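Local coordinates for protein nitrilotriacetate monooxygenase (Burkholderia pseudomallei, PDB 3SDO) that probably acts as a flavin-dependent monooxygenase that uses FMN and molecular oxygen to oxidise an organic substrate, at residues 244-249 and 383-388. Numbering follows the deposited sequence.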
loop_
_atom_site.group_PDB
_atom_site.type_symbol
_atom_site.label_atom_id
_atom_site.label_comp_id
_atom_site.label_asym_id
_atom_site.label_seq_id
_atom_site.Cartn_x
_atom_site.Cartn_y
_atom_site.Cartn_z
ATOM N N ASP A 244 32.277 9.789 13.169
ATOM C CA ASP A 244 33.398 9.420 12.289
ATOM C C ASP A 244 32.957 8.435 11.202
ATOM O O ASP A 244 33.339 8.553 10.036
ATOM C CB ASP A 244 34.523 8.798 13.120
ATOM C CG ASP A 244 35.305 9.819 13.911
ATOM O OD1 ASP A 244 35.432 10.972 13.474
ATOM O OD2 ASP A 244 35.840 9.444 14.954
ATOM N N GLU A 245 32.150 7.464 11.603
ATOM C CA GLU A 245 31.554 6.512 10.666
ATOM C C GLU A 245 30.668 7.184 9.626
ATOM O O GLU A 245 30.768 6.894 8.430
ATOM C CB GLU A 245 30.718 5.497 11.418
ATOM C CG GLU A 245 31.583 4.473 12.124
ATOM C CD GLU A 245 30.772 3.532 12.965
ATOM O OE1 GLU A 245 29.558 3.766 13.130
ATOM O OE2 GLU A 245 31.348 2.549 13.444
ATOM N N ALA A 246 29.828 8.103 10.089
ATOM C CA ALA A 246 28.906 8.830 9.202
ATOM C C ALA A 246 29.667 9.678 8.201
ATOM O O ALA A 246 29.291 9.781 7.039
ATOM C CB ALA A 246 27.975 9.694 10.020
ATOM N N ARG A 247 30.759 10.273 8.650
ATOM C CA ARG A 247 31.562 11.095 7.780
ATOM C C ARG A 247 32.222 10.252 6.681
ATOM O O ARG A 247 32.295 10.666 5.527
ATOM C CB ARG A 247 32.604 11.793 8.616
ATOM C CG ARG A 247 33.477 12.692 7.865
ATOM C CD ARG A 247 34.390 13.393 8.845
ATOM N NE ARG A 247 34.441 14.802 8.559
ATOM C CZ ARG A 247 35.159 15.676 9.253
ATOM N NH1 ARG A 247 35.900 15.272 10.295
ATOM N NH2 ARG A 247 35.136 16.951 8.891
ATOM N N VAL A 248 32.701 9.066 7.037
ATOM C CA VAL A 248 33.274 8.159 6.028
ATOM C C VAL A 248 32.187 7.725 5.056
ATOM O O VAL A 248 32.391 7.765 3.855
ATOM C CB VAL A 248 33.951 6.923 6.652
ATOM C CG1 VAL A 248 34.314 5.895 5.559
ATOM C CG2 VAL A 248 35.204 7.359 7.466
ATOM N N PHE A 249 31.019 7.362 5.581
ATOM C CA PHE A 249 29.906 6.954 4.755
ATOM C C PHE A 249 29.514 8.061 3.788
ATOM O O PHE A 249 29.360 7.811 2.591
ATOM C CB PHE A 249 28.731 6.548 5.625
ATOM C CG PHE A 249 27.560 6.035 4.858
ATOM C CD1 PHE A 249 27.613 4.792 4.243
ATOM C CD2 PHE A 249 26.403 6.783 4.747
ATOM C CE1 PHE A 249 26.529 4.303 3.541
ATOM C CE2 PHE A 249 25.321 6.298 4.038
ATOM C CZ PHE A 249 25.387 5.060 3.436
ATOM N N ILE A 383 24.225 20.588 13.885
ATOM C CA ILE A 383 24.947 21.572 13.076
ATOM C C ILE A 383 26.358 21.086 12.813
ATOM O O ILE A 383 26.859 21.194 11.703
ATOM C CB ILE A 383 24.962 22.952 13.741
ATOM C CG1 ILE A 383 23.576 23.608 13.599
ATOM C CG2 ILE A 383 26.133 23.834 13.173
ATOM C CD1 ILE A 383 23.283 24.787 14.576
ATOM N N ARG A 384 26.988 20.512 13.829
ATOM C CA ARG A 384 28.335 19.973 13.672
ATOM C C ARG A 384 28.380 18.886 12.589
ATOM O O ARG A 384 29.271 18.906 11.718
ATOM C CB ARG A 384 28.855 19.413 14.998
ATOM C CG ARG A 384 30.240 18.789 14.891
ATOM C CD ARG A 384 30.817 18.424 16.240
ATOM N NE ARG A 384 30.400 17.092 16.637
ATOM C CZ ARG A 384 31.078 15.967 16.419
ATOM N NH1 ARG A 384 32.236 15.985 15.770
ATOM N NH2 ARG A 384 30.580 14.802 16.852
ATOM N N TRP A 385 27.428 17.948 12.637
ATOM C CA TRP A 385 27.389 16.860 11.642
ATOM C C TRP A 385 27.250 17.406 10.220
ATOM O O TRP A 385 27.876 16.904 9.293
ATOM C CB TRP A 385 26.234 15.881 11.924
ATOM C CG TRP A 385 26.533 14.897 13.023
ATOM C CD1 TRP A 385 27.031 15.182 14.256
ATOM C CD2 TRP A 385 26.355 13.479 12.982
ATOM N NE1 TRP A 385 27.184 14.040 14.988
ATOM C CE2 TRP A 385 26.783 12.970 14.230
ATOM C CE3 TRP A 385 25.865 12.584 12.020
ATOM C CZ2 TRP A 385 26.730 11.612 14.544
ATOM C CZ3 TRP A 385 25.827 11.224 12.332
ATOM C CH2 TRP A 385 26.250 10.756 13.592
ATOM N N VAL A 386 26.453 18.446 10.063
ATOM C CA VAL A 386 26.225 19.067 8.742
ATOM C C VAL A 386 27.434 19.921 8.312
ATOM O O VAL A 386 27.930 19.766 7.196
ATOM C CB VAL A 386 24.907 19.864 8.723
ATOM C CG1 VAL A 386 24.749 20.670 7.421
ATOM C CG2 VAL A 386 23.734 18.888 8.870
ATOM N N ASP A 387 27.945 20.760 9.210
ATOM C CA ASP A 387 29.141 21.571 8.916
ATOM C C ASP A 387 30.324 20.719 8.482
ATOM O O ASP A 387 31.081 21.114 7.597
ATOM C CB ASP A 387 29.618 22.341 10.151
ATOM C CG ASP A 387 28.821 23.592 10.426
ATOM O OD1 ASP A 387 27.954 23.993 9.618
ATOM O OD2 ASP A 387 29.107 24.176 11.481
ATOM N N GLU A 388 30.491 19.559 9.125
ATOM C CA GLU A 388 31.716 18.790 8.974
ATOM C C GLU A 388 31.585 17.657 7.979
ATOM O O GLU A 388 32.493 16.837 7.853
ATOM C CB GLU A 388 32.192 18.289 10.352
ATOM C CG GLU A 388 32.526 19.419 11.328
ATOM C CD GLU A 388 33.544 20.407 10.750
ATOM O OE1 GLU A 388 34.576 19.913 10.277
ATOM O OE2 GLU A 388 33.304 21.644 10.787
#
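A246, in the first turn of helix 243-259, directs its methyl group at the six-membered ring of W385, with A246 CB 3.5 Å from W385 CZ3 and approaching the ring obliquely. With CG beside the backbone N (chi1 -79°), the indole of W385 extends across from helix 375-387. F243 and F371 meet the same indole edge-to-face, and its NE1 is hydrogen-bonded to E381, so the buried ring is held by both packing and a polar bond. One residue on, R247 runs out with CG anti to its backbone N (chi1 -179°) and bends at chi3, which brings the edge of the guanidinium to the carbonyl of E388, just past the end of helix 375-387. R247 NE and R247 NH2 both donate to E388 O (2.9 and 2.8 Å), each bond bent and weak. R247 NH2 also makes a salt bridge to E388 OE1 at 3.3 Å, its hydrogen bond weak; the carboxylate plane stands 78° from the guanidinium. A buried apolar contact is thus flanked by a more exposed set of weak polar bonds, joining two outer helices of the TIM barrel characteristic of luciferase-like monooxygenases.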